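Local coordinates for cell division protein SepF (Methanobrevibacter smithii, PDB 7AL1), which probably anchors FtsZ to the membrane during archaeal cell division, the crystallised chain being its C-terminal part, at residues L41-L46 against E59-M64; A72-L75 against K81-I84; I85-P88 against S92-R95. All blocks are in the same frame, centred on the assembly; numbering follows the deposited sequence.

Contact 1 of 3, residues L41-L46 against E59-M64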
# COMPACT_ATOMS: atom_id res chain seq x y z
N LEU A 41 0.33 3.96 5.95
CA LEU A 41 0.84 4.74 7.05
C LEU A 41 2.35 4.53 7.12
O LEU A 41 2.82 3.38 7.13
CB LEU A 41 0.20 4.14 8.33
CG LEU A 41 0.45 4.78 9.66
CD1 LEU A 41 -0.03 6.18 9.64
CD2 LEU A 41 -0.30 4.01 10.73
N ASP A 42 3.12 5.62 7.19
CA ASP A 42 4.57 5.56 7.37
C ASP A 42 4.87 6.04 8.79
O ASP A 42 4.75 7.23 9.08
CB ASP A 42 5.31 6.42 6.35
CG ASP A 42 6.79 6.39 6.53
OD1 ASP A 42 7.30 5.68 7.41
OD2 ASP A 42 7.51 7.12 5.77
N LEU A 43 5.23 5.12 9.69
CA LEU A 43 5.50 5.43 11.08
C LEU A 43 6.93 5.82 11.37
O LEU A 43 7.31 5.96 12.54
CB LEU A 43 5.11 4.24 11.97
CG LEU A 43 3.61 3.99 12.05
CD1 LEU A 43 3.34 2.82 12.99
CD2 LEU A 43 2.91 5.22 12.60
N SER A 44 7.75 6.03 10.34
CA SER A 44 9.18 6.21 10.57
C SER A 44 9.49 7.50 11.31
O SER A 44 10.47 7.54 12.06
CB SER A 44 9.94 6.18 9.23
OG SER A 44 9.52 7.20 8.35
N PHE A 45 8.74 8.58 11.08
CA PHE A 45 9.06 9.80 11.81
C PHE A 45 8.79 9.62 13.30
O PHE A 45 9.61 9.99 14.15
CB PHE A 45 8.27 10.97 11.25
CG PHE A 45 8.51 12.27 11.99
CD1 PHE A 45 7.82 12.58 13.15
CD2 PHE A 45 9.43 13.18 11.52
CE1 PHE A 45 8.04 13.79 13.80
CE2 PHE A 45 9.66 14.37 12.18
CZ PHE A 45 8.96 14.67 13.32
N LEU A 46 7.61 9.08 13.64
CA LEU A 46 7.32 8.82 15.04
C LEU A 46 8.35 7.87 15.64
O LEU A 46 8.83 8.09 16.77
CB LEU A 46 5.91 8.25 15.19
CG LEU A 46 4.76 9.12 14.72
CD1 LEU A 46 3.41 8.45 15.03
CD2 LEU A 46 4.79 10.51 15.34
N GLU A 59 -0.94 1.57 19.71
CA GLU A 59 -2.13 1.29 20.51
C GLU A 59 -3.39 1.63 19.74
O GLU A 59 -4.40 0.92 19.85
CB GLU A 59 -2.07 2.05 21.83
CG GLU A 59 -1.00 1.52 22.78
CD GLU A 59 -0.71 2.47 23.93
OE1 GLU A 59 -1.37 3.53 24.01
OE2 GLU A 59 0.18 2.16 24.75
N LYS A 60 -3.38 2.72 18.95
CA LYS A 60 -4.56 3.07 18.17
C LYS A 60 -4.79 2.06 17.05
O LYS A 60 -5.93 1.74 16.71
CB LYS A 60 -4.42 4.48 17.60
CG LYS A 60 -4.27 5.57 18.66
CD LYS A 60 -5.58 6.02 19.28
CE LYS A 60 -5.35 7.22 20.20
NZ LYS A 60 -6.46 8.21 20.17
N ILE A 61 -3.71 1.55 16.45
CA ILE A 61 -3.87 0.51 15.44
C ILE A 61 -4.50 -0.73 16.07
O ILE A 61 -5.41 -1.35 15.49
CB ILE A 61 -2.53 0.23 14.74
CG1 ILE A 61 -2.13 1.44 13.89
CG2 ILE A 61 -2.59 -1.02 13.89
CD1 ILE A 61 -0.67 1.46 13.45
N LYS A 62 -4.03 -1.10 17.27
CA LYS A 62 -4.61 -2.22 17.99
C LYS A 62 -6.11 -2.03 18.20
O LYS A 62 -6.90 -2.95 17.96
CB LYS A 62 -3.90 -2.32 19.34
CG LYS A 62 -4.34 -3.45 20.22
CD LYS A 62 -3.72 -3.30 21.61
CE LYS A 62 -2.22 -3.12 21.57
NZ LYS A 62 -1.52 -4.10 20.70
N GLN A 63 -6.50 -0.83 18.62
CA GLN A 63 -7.91 -0.54 18.85
C GLN A 63 -8.72 -0.64 17.56
O GLN A 63 -9.85 -1.15 17.55
CB GLN A 63 -8.03 0.83 19.51
CG GLN A 63 -9.45 1.22 19.98
CD GLN A 63 -9.46 2.45 20.89
OE1 GLN A 63 -10.06 2.43 21.97
NE2 GLN A 63 -8.79 3.52 20.46
N MET A 64 -8.17 -0.17 16.44
CA MET A 64 -8.93 -0.24 15.20
C MET A 64 -9.15 -1.69 14.78
O MET A 64 -10.22 -2.04 14.28
CB MET A 64 -8.25 0.52 14.07
CG MET A 64 -8.30 2.04 14.22
SD MET A 64 -7.77 2.97 12.76
CE MET A 64 -6.05 2.63 12.93
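The helix-on-sheet core of the SepF fold is joined here by Ile61 of helix 51-68, which reaches across to Leu41 near the end of strand 39-42 and Leu43 just beyond it. Leu41 and Ile61 meet tip to tip, CD2 of Leu41 lying 3.7 Å from CD1 of Ile61. The leucine gets there because its CG stands anti to the backbone N (chi1 -175°), carrying the isobutyl group off the sheet toward the helix. The same Ile61 CD1 also approaches Leu43 CD1 at 4.3 Å, a looser touch, so one methyl serves both leucines. Other helix residues complete the layer: Leu41 packs on Val28 of helix 22-33, and Leu43 on Phe54 and Ala57 of helix 51-68.

Beyond the strand the chain turns abruptly into helix 44-49. Asp42 OD1 accepts from Ser44 N at 3.0 Å, met from above the carboxylate plane, and takes a further bond from the backbone N of Asn82. The grip on Ser44 fixes the turn around Leu43, which occupies the N-cap position. A leucine near a strand's end packed against a helix, with an Asx turn leading into the next helix, belongs to the layered alpha/beta fold of this domain.

Contact 2 of 3, residues A72-L75 against K81-I84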
# COMPACT_ATOMS: atom_id res chain seq x y z
N ALA A 72 -4.56 -4.54 9.60
CA ALA A 72 -3.33 -3.74 9.56
C ALA A 72 -2.20 -4.67 9.23
O ALA A 72 -1.89 -5.56 10.04
CB ALA A 72 -3.07 -3.04 10.90
N LEU A 73 -1.56 -4.47 8.09
CA LEU A 73 -0.57 -5.38 7.54
C LEU A 73 0.72 -4.64 7.31
O LEU A 73 0.74 -3.61 6.60
CB LEU A 73 -1.09 -5.99 6.23
CG LEU A 73 -0.20 -7.04 5.58
CD1 LEU A 73 -0.18 -8.32 6.40
CD2 LEU A 73 -0.67 -7.33 4.16
N LEU A 74 1.79 -5.12 7.90
CA LEU A 74 3.10 -4.55 7.67
C LEU A 74 3.48 -4.75 6.20
O LEU A 74 3.37 -5.86 5.65
CB LEU A 74 4.10 -5.26 8.58
CG LEU A 74 5.55 -4.90 8.30
CD1 LEU A 74 5.83 -3.45 8.56
CD2 LEU A 74 6.44 -5.75 9.20
N LEU A 75 3.95 -3.68 5.56
CA LEU A 75 4.44 -3.77 4.18
C LEU A 75 5.96 -3.81 4.10
O LEU A 75 6.51 -4.71 3.45
CB LEU A 75 3.90 -2.59 3.36
CG LEU A 75 2.40 -2.49 3.21
CD1 LEU A 75 1.99 -1.28 2.40
CD2 LEU A 75 1.84 -3.76 2.57
N LYS A 81 11.76 4.16 6.29
CA LYS A 81 10.33 4.01 6.14
C LYS A 81 9.86 2.86 7.02
O LYS A 81 10.56 1.87 7.23
CB LYS A 81 9.95 3.72 4.68
CG LYS A 81 10.03 4.96 3.79
CD LYS A 81 9.59 4.67 2.37
CE LYS A 81 9.92 5.84 1.46
NZ LYS A 81 9.48 7.12 2.08
N ASN A 82 8.66 3.00 7.56
CA ASN A 82 8.02 1.93 8.35
C ASN A 82 6.56 1.92 7.89
O ASN A 82 5.72 2.63 8.44
CB ASN A 82 8.17 2.20 9.84
CG ASN A 82 7.65 1.07 10.69
OD1 ASN A 82 6.98 0.16 10.20
ND2 ASN A 82 7.94 1.12 12.00
N LEU A 83 6.29 1.16 6.83
CA LEU A 83 5.04 1.27 6.08
C LEU A 83 4.09 0.14 6.46
O LEU A 83 4.42 -1.04 6.34
CB LEU A 83 5.31 1.20 4.56
CG LEU A 83 6.15 2.29 3.95
CD1 LEU A 83 6.12 2.09 2.41
CD2 LEU A 83 5.67 3.66 4.32
N ILE A 84 2.89 0.52 6.85
CA ILE A 84 1.79 -0.38 7.20
C ILE A 84 0.56 0.03 6.41
O ILE A 84 0.32 1.22 6.22
CB ILE A 84 1.48 -0.28 8.71
CG1 ILE A 84 2.73 -0.59 9.52
CG2 ILE A 84 0.33 -1.17 9.17
CD1 ILE A 84 2.73 0.07 10.89
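Ile84 lies against Ala72, Leu73 and Leu74 of the neighbouring strand, and each branch of its side chain finds a different partner. CB sits 4.0 Å from Leu73 O, close to the backbone. From there the CG2 methyl extends to the neighbouring strand, where it lies 3.6 Å from Leu73 O and 4.2 Å from Ala72 CB. The other branch leaves through CG1, which Leu74 CD1 approaches at 4.3 Å, and ends in CD1, which packs on Leu43, just past the end of the adjoining strand 39-42. At the root of the side chain, the CA-H of Ile84 makes a bent contact with Leu73 O.

This is the beta hairpin of strands 71-78 and 81-87, in which Leu74 and Ile84 form an antiparallel non-hydrogen-bonded pair. One residue further along, Leu75 N donates to Leu83 O at 2.8 Å. Leu83 O has apolar company as well: Leu75 CB lies 3.4 Å from it, and Leu74 CD1 comes to 3.6 Å from another direction. The side chains of Leu74 and Asn82 cross at about a right angle, a loose touch between Leu74 CD1 and Asn82 OD1, while Asn82 ND2 is hydrogen-bonded to Glu47 OE1. Ala72 also touches Ile61 and Arg65 of helix 51-68. Leu73 and Leu75 instead pack on Leu16 of the second subunit.

Contact 3 of 3, residues I85-P88 against S92-R95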
# COMPACT_ATOMS: atom_id res chain seq x y z
N ILE A 85 -0.21 -0.92 5.89
CA ILE A 85 -1.51 -0.60 5.34
C ILE A 85 -2.60 -0.96 6.32
O ILE A 85 -2.64 -2.08 6.84
CB ILE A 85 -1.77 -1.24 3.96
CG1 ILE A 85 -3.12 -0.71 3.44
CG2 ILE A 85 -1.71 -2.73 4.00
CD1 ILE A 85 -3.33 -0.86 1.96
N ILE A 86 -3.46 0.00 6.62
CA ILE A 86 -4.64 -0.22 7.44
C ILE A 86 -5.86 -0.19 6.53
O ILE A 86 -6.14 0.82 5.89
CB ILE A 86 -4.78 0.85 8.53
CG1 ILE A 86 -3.54 0.86 9.42
CG2 ILE A 86 -6.05 0.63 9.35
CD1 ILE A 86 -3.43 2.10 10.24
N ALA A 87 -6.61 -1.28 6.50
CA ALA A 87 -7.77 -1.39 5.64
C ALA A 87 -9.02 -1.41 6.49
O ALA A 87 -9.11 -2.21 7.42
CB ALA A 87 -7.69 -2.67 4.81
N PRO A 88 -9.99 -0.57 6.20
CA PRO A 88 -11.24 -0.59 6.96
C PRO A 88 -12.05 -1.84 6.64
O PRO A 88 -11.93 -2.43 5.57
CB PRO A 88 -11.98 0.64 6.44
CG PRO A 88 -11.53 0.75 4.99
CD PRO A 88 -10.05 0.39 5.07
N SER A 92 -11.12 -5.53 1.70
CA SER A 92 -10.34 -6.69 2.10
C SER A 92 -8.97 -6.67 1.45
O SER A 92 -8.84 -6.40 0.25
CB SER A 92 -11.03 -7.97 1.63
OG SER A 92 -12.33 -8.11 2.19
N LEU A 93 -7.93 -6.98 2.23
CA LEU A 93 -6.61 -7.28 1.70
C LEU A 93 -6.61 -8.73 1.26
O LEU A 93 -7.11 -9.60 1.97
CB LEU A 93 -5.57 -7.07 2.79
CG LEU A 93 -5.55 -5.67 3.37
CD1 LEU A 93 -4.49 -5.58 4.44
CD2 LEU A 93 -5.29 -4.63 2.30
N VAL A 94 -6.05 -8.99 0.09
CA VAL A 94 -6.04 -10.33 -0.49
C VAL A 94 -4.66 -10.58 -1.02
O VAL A 94 -4.19 -9.83 -1.88
CB VAL A 94 -7.06 -10.45 -1.64
CG1 VAL A 94 -6.96 -11.84 -2.28
CG2 VAL A 94 -8.46 -10.20 -1.13
N ARG A 95 -3.97 -11.57 -0.48
CA ARG A 95 -2.60 -11.84 -0.90
C ARG A 95 -2.57 -13.08 -1.77
O ARG A 95 -3.06 -14.14 -1.38
CB ARG A 95 -1.64 -11.98 0.27
CG ARG A 95 -0.20 -11.85 -0.19
CD ARG A 95 0.71 -11.51 0.95
NE ARG A 95 0.60 -12.54 1.97
CZ ARG A 95 1.00 -12.39 3.22
NH1 ARG A 95 0.85 -13.39 4.06
NH2 ARG A 95 1.55 -11.25 3.61
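Leu93 faces Ile85 and Ala87 across the contact and spreads its isobutyl group over both. Ile85 and Leu93 slide past each other in opposite directions, so that they touch along their flanks: Leu93 CD1 rests 4.0 Å from Ile85 CG2. With CG1 of Ile85 trans to the main-chain nitrogen (chi1 -174°), CG2 falls between that nitrogen and the carbonyl carbon, on the flank that Leu93 meets. Toward Ala87 the approach is broader. The short CB methyl points at the branch of the leucine, 4.0 Å from Leu93 CG, with Leu93 CD2 equally near. Leu93 thus touches two residues that project from the same face of strand 81-87, Ile85 through CD1 and Ala87 through CG and CD2, while the intervening Ile86 turns the other way, toward Val32, Ile61 and Met64 of the helices.

The two backbones are not bonded partners; their nearest CA atoms, those of Ala87 and Ser92, remain 6.9 Å apart. Strand 92-95 is joined to its surroundings differently. Leu93 N donates to the Glu71 carboxylate of the same chain, and residues Ser92 to Arg95 pair in parallel with a strand of the second subunit. On the apolar side, Leu93 packs on Ile14 and Ile85 on Ile40, both of the second subunit. A C-terminal strand that lies over its own sheet through one leucine while extending a sheet of the partner chain is the arrangement of an intersubunit beta-sheet interface, here that of the SepF dimer.

Along the chain the three contacts follow in series, contact 1 closing before contact 2 opens, and contact 3 beginning where contact 2 ends on strand 81-87. That strand relates them all: it lies between 39-42, used by contact 1, and 71-78, used by contact 2, and its later half carries contact 3. The centres of contacts 1 and 2 are about 9 Å apart, those of 2 and 3 about 11 Å, and those of 1 and 3 about 15 Å. Contact 1 fastens the helical layer to one face of the sheet and contact 2 holds the hairpin together; contact 3 lies on the other face, which takes part in the dimer interface.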